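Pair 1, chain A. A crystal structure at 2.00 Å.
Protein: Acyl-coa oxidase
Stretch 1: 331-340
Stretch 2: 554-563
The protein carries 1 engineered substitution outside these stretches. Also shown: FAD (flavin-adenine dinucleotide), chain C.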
# COMPACT_ATOMS: atom_id res chain seq x y z
N GLN A 331 -6.23 -12.84 12.81
CA GLN A 331 -5.73 -12.32 14.09
C GLN A 331 -4.25 -11.93 14.02
O GLN A 331 -3.83 -10.90 14.58
CB GLN A 331 -5.95 -13.36 15.20
CG GLN A 331 -7.41 -13.84 15.28
CD GLN A 331 -7.67 -14.79 16.43
OE1 GLN A 331 -6.74 -15.37 17.01
NE2 GLN A 331 -8.94 -14.99 16.76
N ASN A 332 -3.46 -12.76 13.34
CA ASN A 332 -2.03 -12.54 13.18
C ASN A 332 -1.75 -11.33 12.30
O ASN A 332 -0.67 -10.74 12.36
CB ASN A 332 -1.38 -13.78 12.56
CG ASN A 332 0.13 -13.69 12.51
OD1 ASN A 332 0.78 -13.46 13.53
ND2 ASN A 332 0.71 -13.87 11.32
N ARG A 333 -2.72 -10.94 11.48
CA ARG A 333 -2.54 -9.78 10.61
C ARG A 333 -3.10 -8.50 11.25
O ARG A 333 -2.53 -7.41 11.10
CB ARG A 333 -3.24 -10.03 9.26
CG ARG A 333 -2.60 -11.15 8.42
CD ARG A 333 -3.59 -11.74 7.43
NE ARG A 333 -3.97 -10.80 6.38
CZ ARG A 333 -4.99 -10.97 5.55
NH1 ARG A 333 -5.75 -12.06 5.64
NH2 ARG A 333 -5.26 -10.06 4.62
N LEU A 334 -4.19 -8.65 11.99
CA LEU A 334 -4.88 -7.52 12.62
C LEU A 334 -4.44 -7.17 14.03
O LEU A 334 -4.20 -6.00 14.33
CB LEU A 334 -6.38 -7.80 12.62
CG LEU A 334 -7.30 -6.84 13.39
CD1 LEU A 334 -7.32 -5.47 12.73
CD2 LEU A 334 -8.70 -7.43 13.43
N PHE A 335 -4.35 -8.17 14.91
CA PHE A 335 -3.98 -7.92 16.30
C PHE A 335 -2.62 -7.25 16.49
O PHE A 335 -2.46 -6.44 17.41
CB PHE A 335 -4.07 -9.22 17.10
CG PHE A 335 -5.50 -9.71 17.29
CD1 PHE A 335 -5.73 -10.91 17.96
CD2 PHE A 335 -6.59 -9.00 16.80
CE1 PHE A 335 -7.03 -11.38 18.15
CE2 PHE A 335 -7.91 -9.46 16.98
CZ PHE A 335 -8.12 -10.66 17.66
N PRO A 336 -1.62 -7.57 15.65
CA PRO A 336 -0.33 -6.89 15.82
C PRO A 336 -0.52 -5.39 15.52
O PRO A 336 0.13 -4.54 16.12
CB PRO A 336 0.56 -7.61 14.80
CG PRO A 336 -0.00 -9.02 14.81
CD PRO A 336 -1.49 -8.74 14.77
N LEU A 337 -1.43 -5.06 14.60
CA LEU A 337 -1.68 -3.65 14.27
C LEU A 337 -2.46 -2.95 15.39
O LEU A 337 -2.26 -1.75 15.66
CB LEU A 337 -2.46 -3.55 12.96
CG LEU A 337 -1.75 -4.14 11.72
CD1 LEU A 337 -2.63 -3.89 10.51
CD2 LEU A 337 -0.38 -3.51 11.54
N LEU A 338 -3.35 -3.68 16.03
CA LEU A 338 -4.10 -3.14 17.16
C LEU A 338 -3.08 -2.90 18.27
O LEU A 338 -3.07 -1.85 18.89
CB LEU A 338 -5.15 -4.15 17.61
CG LEU A 338 -5.82 -3.89 18.96
CD1 LEU A 338 -6.54 -2.53 18.96
CD2 LEU A 338 -6.80 -5.02 19.24
N ALA A 339 -2.20 -3.86 18.50
CA ALA A 339 -1.17 -3.70 19.53
C ALA A 339 -0.25 -2.50 19.22
O ALA A 339 0.13 -1.75 20.13
CB ALA A 339 -0.34 -4.97 19.67
N SER A 340 0.09 -2.33 17.94
CA SER A 340 0.97 -1.24 17.48
C SER A 340 0.31 0.11 17.66
O SER A 340 0.98 1.11 17.91
CB SER A 340 1.35 -1.42 16.00
OG SER A 340 2.14 -2.57 15.76
N ASN A 554 -1.54 -7.68 27.47
CA ASN A 554 -1.67 -8.59 26.33
C ASN A 554 -1.12 -7.94 25.06
O ASN A 554 -0.32 -8.52 24.35
CB ASN A 554 -3.15 -8.97 26.10
CG ASN A 554 -3.72 -9.91 27.16
OD1 ASN A 554 -3.00 -10.73 27.73
ND2 ASN A 554 -5.03 -9.82 27.39
N LEU A 555 -1.57 -6.72 24.77
CA LEU A 555 -1.13 -6.00 23.58
C LEU A 555 0.37 -5.72 23.63
O LEU A 555 1.07 -5.87 22.62
CB LEU A 555 -1.91 -4.69 23.43
CG LEU A 555 -3.43 -4.81 23.23
CD1 LEU A 555 -4.07 -3.40 23.17
CD2 LEU A 555 -3.70 -5.61 21.95
N CYS A 556 0.87 -5.34 24.80
CA CYS A 556 2.29 -5.05 24.96
C CYS A 556 3.14 -6.22 24.49
O CYS A 556 4.08 -6.03 23.72
CB CYS A 556 2.64 -4.74 26.42
SG CYS A 556 4.41 -4.51 26.75
N TYR A 557 2.83 -7.43 24.95
CA TYR A 557 3.63 -8.57 24.56
C TYR A 557 3.33 -9.12 23.18
O TYR A 557 4.16 -9.81 22.59
CB TYR A 557 3.58 -9.66 25.64
CG TYR A 557 4.28 -9.21 26.89
CD1 TYR A 557 3.59 -8.54 27.90
CD2 TYR A 557 5.67 -9.34 27.01
CE1 TYR A 557 4.27 -7.99 28.99
CE2 TYR A 557 6.35 -8.79 28.10
CZ TYR A 557 5.65 -8.12 29.08
OH TYR A 557 6.35 -7.53 30.11
N ILE A 558 2.15 -8.80 22.65
CA ILE A 558 1.79 -9.19 21.29
C ILE A 558 2.70 -8.36 20.37
O ILE A 558 3.27 -8.89 19.42
CB ILE A 558 0.32 -8.84 20.93
CG1 ILE A 558 -0.64 -9.91 21.47
CG2 ILE A 558 0.17 -8.68 19.39
CD1 ILE A 558 -2.11 -9.61 21.22
N TYR A 559 2.83 -7.07 20.65
CA TYR A 559 3.68 -6.19 19.84
C TYR A 559 5.13 -6.73 19.83
O TYR A 559 5.72 -6.95 18.76
CB TYR A 559 3.64 -4.76 20.41
CG TYR A 559 4.48 -3.74 19.64
CD1 TYR A 559 4.14 -3.33 18.34
CD2 TYR A 559 5.65 -3.24 20.19
CE1 TYR A 559 4.98 -2.46 17.61
CE2 TYR A 559 6.49 -2.38 19.47
CZ TYR A 559 6.16 -1.99 18.20
OH TYR A 559 7.02 -1.14 17.53
N ALA A 560 5.68 -6.96 21.01
CA ALA A 560 7.04 -7.45 21.15
C ALA A 560 7.26 -8.82 20.51
O ALA A 560 8.18 -9.01 19.71
CB ALA A 560 7.44 -7.48 22.62
N LEU A 561 6.41 -9.78 20.86
CA LEU A 561 6.55 -11.13 20.32
C LEU A 561 6.31 -11.18 18.82
O LEU A 561 6.87 -12.04 18.13
CB LEU A 561 5.60 -12.09 21.04
CG LEU A 561 5.83 -12.25 22.55
CD1 LEU A 561 4.84 -13.25 23.13
CD2 LEU A 561 7.26 -12.72 22.78
N TYR A 562 5.48 -10.28 18.31
CA TYR A 562 5.22 -10.24 16.88
C TYR A 562 6.47 -9.78 16.15
O TYR A 562 6.84 -10.35 15.12
CB TYR A 562 4.07 -9.28 16.56
CG TYR A 562 3.84 -9.14 15.08
CD1 TYR A 562 3.29 -10.18 14.35
CD2 TYR A 562 4.22 -7.98 14.40
CE1 TYR A 562 3.11 -10.09 12.98
CE2 TYR A 562 4.05 -7.87 13.02
CZ TYR A 562 3.49 -8.93 12.32
OH TYR A 562 3.32 -8.85 10.96
N LEU A 563 7.12 -8.75 16.67
CA LEU A 563 8.34 -8.23 16.05
C LEU A 563 9.47 -9.25 16.18
O LEU A 563 10.28 -9.42 15.26
CB LEU A 563 8.76 -6.91 16.70
CG LEU A 563 7.92 -5.65 16.41
CD1 LEU A 563 8.52 -4.45 17.14
CD2 LEU A 563 7.88 -5.38 14.90
PA FAD C . -13.58 -12.86 2.23
O1A FAD C . -13.40 -14.23 1.69
O2A FAD C . -14.85 -12.52 2.90
O5B FAD C . -12.34 -12.55 3.22
C5B FAD C . -12.33 -11.39 4.06
C4B FAD C . -11.23 -11.54 5.12
O4B FAD C . -11.46 -12.80 5.78
C3B FAD C . -9.85 -11.63 4.46
O3B FAD C . -8.85 -11.21 5.39
C2B FAD C . -9.74 -13.13 4.19
O2B FAD C . -8.36 -13.51 4.16
C1B FAD C . -10.35 -13.67 5.49
N9A FAD C . -10.82 -15.06 5.32
C8A FAD C . -11.92 -15.44 4.68
N7A FAD C . -12.05 -16.76 4.74
C5A FAD C . -11.03 -17.23 5.45
C6A FAD C . -10.65 -18.50 5.85
N6A FAD C . -11.40 -19.56 5.54
N1A FAD C . -9.49 -18.65 6.61
C2A FAD C . -8.74 -17.52 6.96
N3A FAD C . -9.13 -16.32 6.56
C4A FAD C . -10.24 -16.15 5.83
N1 FAD C . -16.99 -11.41 -8.63
C2 FAD C . -17.75 -11.91 -9.69
O2 FAD C . -18.58 -12.80 -9.50
N3 FAD C . -17.60 -11.33 -10.96
C4 FAD C . -16.70 -10.27 -11.16
O4 FAD C . -16.58 -9.77 -12.27
C4X FAD C . -15.95 -9.79 -10.09
N5 FAD C . -15.10 -8.69 -10.26
C5X FAD C . -14.36 -8.18 -9.19
C6 FAD C . -13.63 -7.00 -9.34
C7 FAD C . -13.03 -6.41 -8.23
C7M FAD C . -12.26 -5.10 -8.42
C8 FAD C . -13.15 -7.00 -6.97
C8M FAD C . -12.54 -6.35 -5.73
C9 FAD C . -13.87 -8.18 -6.83
C9A FAD C . -14.48 -8.78 -7.93
N10 FAD C . -15.29 -9.91 -7.78
C10 FAD C . -16.09 -10.36 -8.83
C1' FAD C . -15.38 -10.59 -6.46
C2' FAD C . -14.10 -11.41 -6.25
O2' FAD C . -13.88 -12.26 -7.37
C3' FAD C . -14.09 -12.26 -4.97
O3' FAD C . -15.22 -13.14 -4.97
C4' FAD C . -14.12 -11.41 -3.70
O4' FAD C . -13.26 -10.28 -3.81
C5' FAD C . -13.68 -12.26 -2.51
O5' FAD C . -13.46 -11.42 -1.38
P FAD C . -14.41 -11.51 -0.08
O1P FAD C . -15.01 -10.17 0.12
O2P FAD C . -15.31 -12.68 -0.22
O3P FAD C . -13.32 -11.78 1.07
O HOH W 1 1.18 -10.39 10.48

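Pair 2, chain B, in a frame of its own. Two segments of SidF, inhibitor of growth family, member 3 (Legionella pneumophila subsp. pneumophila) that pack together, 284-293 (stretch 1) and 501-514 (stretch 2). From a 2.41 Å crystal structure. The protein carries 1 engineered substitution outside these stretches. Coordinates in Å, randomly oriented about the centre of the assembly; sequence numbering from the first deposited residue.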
# COMPACT_ATOMS: atom_id res chain seq x y z
N ASP B 284 21.04 22.72 -1.73
CA ASP B 284 19.66 23.14 -1.63
C ASP B 284 18.89 23.00 -2.95
O ASP B 284 17.68 22.75 -2.96
CB ASP B 284 19.57 24.57 -1.11
CG ASP B 284 19.24 24.64 0.37
OD1 ASP B 284 19.34 23.61 1.09
OD2 ASP B 284 18.88 25.75 0.81
N TYR B 285 19.61 23.16 -4.06
CA TYR B 285 19.04 22.99 -5.39
C TYR B 285 18.56 21.56 -5.53
O TYR B 285 17.37 21.31 -5.69
CB TYR B 285 20.04 23.31 -6.51
CG TYR B 285 20.50 24.74 -6.62
CD1 TYR B 285 19.59 25.79 -6.59
CD2 TYR B 285 21.86 25.05 -6.80
CE1 TYR B 285 20.02 27.12 -6.71
CE2 TYR B 285 22.30 26.37 -6.92
CZ TYR B 285 21.38 27.40 -6.87
OH TYR B 285 21.81 28.71 -7.00
N LYS B 286 19.50 20.62 -5.44
CA LYS B 286 19.18 19.22 -5.51
C LYS B 286 17.98 18.84 -4.64
O LYS B 286 17.18 18.01 -5.06
CB LYS B 286 20.38 18.36 -5.15
CG LYS B 286 20.08 16.88 -5.09
CD LYS B 286 20.13 16.22 -6.46
CE LYS B 286 21.52 15.72 -6.79
NZ LYS B 286 21.85 14.55 -5.92
N LYS B 287 17.84 19.48 -3.48
CA LYS B 287 16.71 19.21 -2.58
C LYS B 287 15.41 19.73 -3.18
O LYS B 287 14.36 19.07 -3.10
CB LYS B 287 16.91 19.83 -1.20
CG LYS B 287 17.82 19.03 -0.33
CD LYS B 287 17.87 19.61 1.06
CE LYS B 287 18.90 18.87 1.88
NZ LYS B 287 19.45 19.76 2.93
N LEU B 288 15.47 20.90 -3.79
CA LEU B 288 14.25 21.42 -4.40
C LEU B 288 13.85 20.56 -5.60
O LEU B 288 12.68 20.32 -5.82
CB LEU B 288 14.39 22.88 -4.77
CG LEU B 288 13.27 23.85 -4.41
CD1 LEU B 288 13.17 24.88 -5.52
CD2 LEU B 288 11.92 23.20 -4.16
N ALA B 289 14.83 20.05 -6.33
CA ALA B 289 14.58 19.11 -7.39
C ALA B 289 13.78 17.88 -6.88
O ALA B 289 12.76 17.45 -7.49
CB ALA B 289 15.90 18.69 -8.00
N ILE B 290 14.23 17.38 -5.73
CA ILE B 290 13.64 16.22 -5.07
C ILE B 290 12.22 16.52 -4.62
O ILE B 290 11.32 15.69 -4.82
CB ILE B 290 14.51 15.72 -3.90
CG1 ILE B 290 15.78 15.08 -4.47
CG2 ILE B 290 13.74 14.68 -3.09
CD1 ILE B 290 16.96 14.99 -3.50
N LYS B 291 12.02 17.70 -4.03
CA LYS B 291 10.66 18.19 -3.73
C LYS B 291 9.75 18.21 -4.95
O LYS B 291 8.55 17.97 -4.83
CB LYS B 291 10.70 19.58 -3.11
CG LYS B 291 10.27 19.63 -1.67
CD LYS B 291 10.45 21.02 -1.04
CE LYS B 291 11.76 21.10 -0.25
NZ LYS B 291 11.79 22.26 0.68
N ALA B 292 10.31 18.52 -6.12
CA ALA B 292 9.51 18.65 -7.34
C ALA B 292 9.06 17.30 -7.86
O ALA B 292 7.92 17.17 -8.35
CB ALA B 292 10.27 19.38 -8.43
N VAL B 293 9.98 16.33 -7.80
CA VAL B 293 9.68 15.00 -8.28
C VAL B 293 8.58 14.43 -7.41
O VAL B 293 7.73 13.71 -7.89
CB VAL B 293 10.89 14.10 -8.16
CG1 VAL B 293 10.51 12.65 -8.30
CG2 VAL B 293 11.90 14.51 -9.21
N ALA B 501 -0.09 28.65 -7.47
CA ALA B 501 1.13 29.35 -7.83
C ALA B 501 2.38 28.52 -7.45
O ALA B 501 3.33 28.40 -8.23
CB ALA B 501 1.15 30.74 -7.20
N TYR B 502 2.37 27.91 -6.27
CA TYR B 502 3.50 27.08 -5.87
C TYR B 502 3.75 25.83 -6.78
O TYR B 502 4.90 25.53 -7.16
CB TYR B 502 3.34 26.70 -4.40
CG TYR B 502 4.36 25.77 -3.88
CD1 TYR B 502 5.69 26.20 -3.67
CD2 TYR B 502 4.03 24.46 -3.54
CE1 TYR B 502 6.66 25.35 -3.16
CE2 TYR B 502 4.99 23.59 -3.02
CZ TYR B 502 6.29 24.04 -2.84
OH TYR B 502 7.23 23.15 -2.33
N ARG B 503 2.68 25.11 -7.11
CA ARG B 503 2.85 23.90 -7.93
C ARG B 503 3.42 24.28 -9.28
O ARG B 503 4.41 23.70 -9.74
CB ARG B 503 1.52 23.19 -8.18
CG ARG B 503 0.91 22.52 -6.97
CD ARG B 503 -0.36 21.80 -7.37
NE ARG B 503 -1.50 22.70 -7.53
CZ ARG B 503 -1.98 23.09 -8.70
NH1 ARG B 503 -1.43 22.63 -9.85
NH2 ARG B 503 -3.01 23.91 -8.72
N GLU B 504 2.78 25.27 -9.91
CA GLU B 504 3.12 25.63 -11.28
C GLU B 504 4.57 26.10 -11.31
O GLU B 504 5.38 25.67 -12.14
CB GLU B 504 2.12 26.66 -11.84
CG GLU B 504 1.49 26.28 -13.20
CD GLU B 504 1.21 24.75 -13.46
OE1 GLU B 504 1.85 24.14 -14.37
OE2 GLU B 504 0.32 24.13 -12.80
N ALA B 505 4.93 26.90 -10.32
CA ALA B 505 6.26 27.39 -10.21
C ALA B 505 7.29 26.25 -10.07
O ALA B 505 8.30 26.21 -10.75
CB ALA B 505 6.30 28.34 -9.04
N LEU B 506 6.99 25.29 -9.20
CA LEU B 506 7.87 24.16 -8.92
C LEU B 506 8.11 23.15 -10.08
O LEU B 506 9.23 22.61 -10.23
CB LEU B 506 7.28 23.41 -7.74
CG LEU B 506 8.18 22.98 -6.60
CD1 LEU B 506 7.36 22.21 -5.56
CD2 LEU B 506 9.40 22.22 -7.10
N PHE B 507 7.05 22.87 -10.86
CA PHE B 507 7.20 22.11 -12.11
C PHE B 507 8.19 22.86 -13.02
O PHE B 507 9.14 22.26 -13.54
CB PHE B 507 5.87 21.92 -12.85
CG PHE B 507 4.88 21.03 -12.17
CD1 PHE B 507 5.22 19.74 -11.78
CD2 PHE B 507 3.59 21.49 -11.94
CE1 PHE B 507 4.30 18.91 -11.15
CE2 PHE B 507 2.64 20.68 -11.32
CZ PHE B 507 3.00 19.37 -10.93
N SER B 508 7.98 24.17 -13.22
CA SER B 508 8.94 24.95 -14.02
C SER B 508 10.35 24.79 -13.45
O SER B 508 11.31 24.56 -14.21
CB SER B 508 8.57 26.43 -14.12
OG SER B 508 7.36 26.59 -14.84
N TYR B 509 10.49 24.87 -12.13
CA TYR B 509 11.82 24.77 -11.62
C TYR B 509 12.46 23.44 -12.02
O TYR B 509 13.63 23.42 -12.38
CB TYR B 509 11.88 24.99 -10.12
CG TYR B 509 13.22 24.61 -9.54
CD1 TYR B 509 13.52 23.28 -9.23
CD2 TYR B 509 14.21 25.55 -9.31
CE1 TYR B 509 14.74 22.91 -8.72
CE2 TYR B 509 15.44 25.18 -8.78
CZ TYR B 509 15.70 23.85 -8.48
OH TYR B 509 16.91 23.46 -7.97
N PHE B 510 11.72 22.34 -11.97
CA PHE B 510 12.33 21.06 -12.36
C PHE B 510 12.69 20.97 -13.85
O PHE B 510 13.70 20.38 -14.18
CB PHE B 510 11.48 19.83 -11.93
CG PHE B 510 12.11 18.51 -12.29
CD1 PHE B 510 11.82 17.87 -13.50
CD2 PHE B 510 12.99 17.88 -11.42
CE1 PHE B 510 12.39 16.63 -13.82
CE2 PHE B 510 13.54 16.62 -11.72
CZ PHE B 510 13.26 16.01 -12.94
N GLU B 511 11.83 21.54 -14.71
CA GLU B 511 12.04 21.61 -16.19
C GLU B 511 13.43 22.12 -16.57
O GLU B 511 14.05 21.55 -17.46
CB GLU B 511 10.95 22.46 -16.89
CG GLU B 511 9.64 21.71 -17.18
CD GLU B 511 8.45 22.62 -17.56
OE1 GLU B 511 8.65 23.60 -18.33
OE2 GLU B 511 7.31 22.35 -17.10
N GLU B 512 13.90 23.17 -15.86
CA GLU B 512 15.24 23.74 -16.03
C GLU B 512 16.31 22.90 -15.35
O GLU B 512 17.35 22.60 -15.95
CB GLU B 512 15.34 25.17 -15.47
CG GLU B 512 15.09 26.30 -16.45
CD GLU B 512 16.01 26.29 -17.68
OE1 GLU B 512 17.24 26.55 -17.55
OE2 GLU B 512 15.48 26.06 -18.79
N TYR B 513 16.07 22.55 -14.08
CA TYR B 513 17.04 21.80 -13.32
C TYR B 513 17.35 20.51 -14.04
O TYR B 513 18.49 20.04 -14.04
CB TYR B 513 16.56 21.52 -11.89
CG TYR B 513 17.61 20.75 -11.05
CD1 TYR B 513 17.70 19.36 -11.14
CD2 TYR B 513 18.50 21.41 -10.20
CE1 TYR B 513 18.64 18.65 -10.42
CE2 TYR B 513 19.44 20.70 -9.45
CZ TYR B 513 19.49 19.32 -9.57
OH TYR B 513 20.38 18.57 -8.85
N GLN B 514 16.34 19.95 -14.67
CA GLN B 514 16.50 18.66 -15.29
C GLN B 514 17.58 18.64 -16.38
O GLN B 514 18.41 17.75 -16.40
CB GLN B 514 15.17 18.12 -15.80
CG GLN B 514 15.26 16.67 -16.21
CD GLN B 514 14.77 16.47 -17.63
OE1 GLN B 514 14.27 15.39 -17.97
NE2 GLN B 514 14.93 17.50 -18.48

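What backbone arrangement do the two pairs share? In each, two helices cross obliquely, their N-to-C directions at 117° in pair 1 and 121° in pair 2, and 14 central residues superpose with an RMSD of 0.6 Å. The axes approach to 8.3 Å in pair 1 and 9.0 Å in pair 2. The slightly wider spacing accompanies a larger buried surface, 579 Å² against 444 Å², and a tyrosine, Y509(B), where pair 1 has I558(A). No clear hydrogen bond joins the helices directly in either pair, so the contact rests largely on the fit of side chains.

What does the alanine common to both pairs do? A339(A) matches A292(B), and its methyl packs against the second helix. A339(A) and L555(A) make the closest CA approach in pair 1, at 4.7 Å between their CA atoms; in pair 2 the CA atoms of A292(B) and L506(B), 6.0 Å apart, come a close second to those of A289(B) and F510(B) at 5.8 Å. In pair 1 the CB of A339(A) lies 3.4 Å from the O of L555(A), and 3.8 Å from CG2 of I558(A). In pair 2 the closest contacts of A292(B) CB are CD2 of L506(B) at 3.3 Å and CB of F510(B) at 3.7 Å. L555(A) and L506(B) are matched leucines that both point toward the first helix, but the former takes the m rotamer while the latter has an off-well chi1 of -134°. At the matched L338(A) and K291(B), CG of L338(A) lies 4.0 Å from CD2 of L555(A), while CD of K291(B) lies 4.1 Å from OH of Y502(B). One residue past the alanine, S340(A) turns its OG back to the O of P336(A) in a 2.8 Å hydrogen bond, and the same OG lies at the edge of the Y559(A) ring, 3.4 Å from its CD1. The matching V293(B) makes an apolar contact, its CG2 3.7 Å from CE2 of F510(B), the counterpart of Y559(A).

How is the matched tyrosine used? Y562(A) and Y513(B) coincide, both with chi1 in the t well, and each offers a ring face to the first helix. P336(A) fills that face in pair 1, with its CB 3.6 Å from the ring centroid of Y562(A). The proline also leaves the backbone N of residue 336 without a hydrogen to give, and the helix is kinked here. In pair 2 the matching A289(B) does the same work with a single methyl, its CB 3.8 Å from the ring centroid of Y513(B). One turn earlier on the first helix the positions differ in character: a water bridges the O of N332(A) and the OH of Y562(A), at 2.7 Å from each, whereas the matched Y285(B) packs its CB 4.0 Å from CE2 of Y513(B).

Where does an aliphatic side chain give way to a ring? At I558(A), matched by Y509(B). CG2 of I558(A) lies 4.0 Å from both the O of F335(A) and the CA of P336(A), contacts made largely with backbone. Y509(B) reaches farther along the first helix, and L288(B), the counterpart of F335(A), lays its CD1 over the ring face, 3.8 Å from the centroid of Y509(B). F335(A) instead leads its ring away from the second helix.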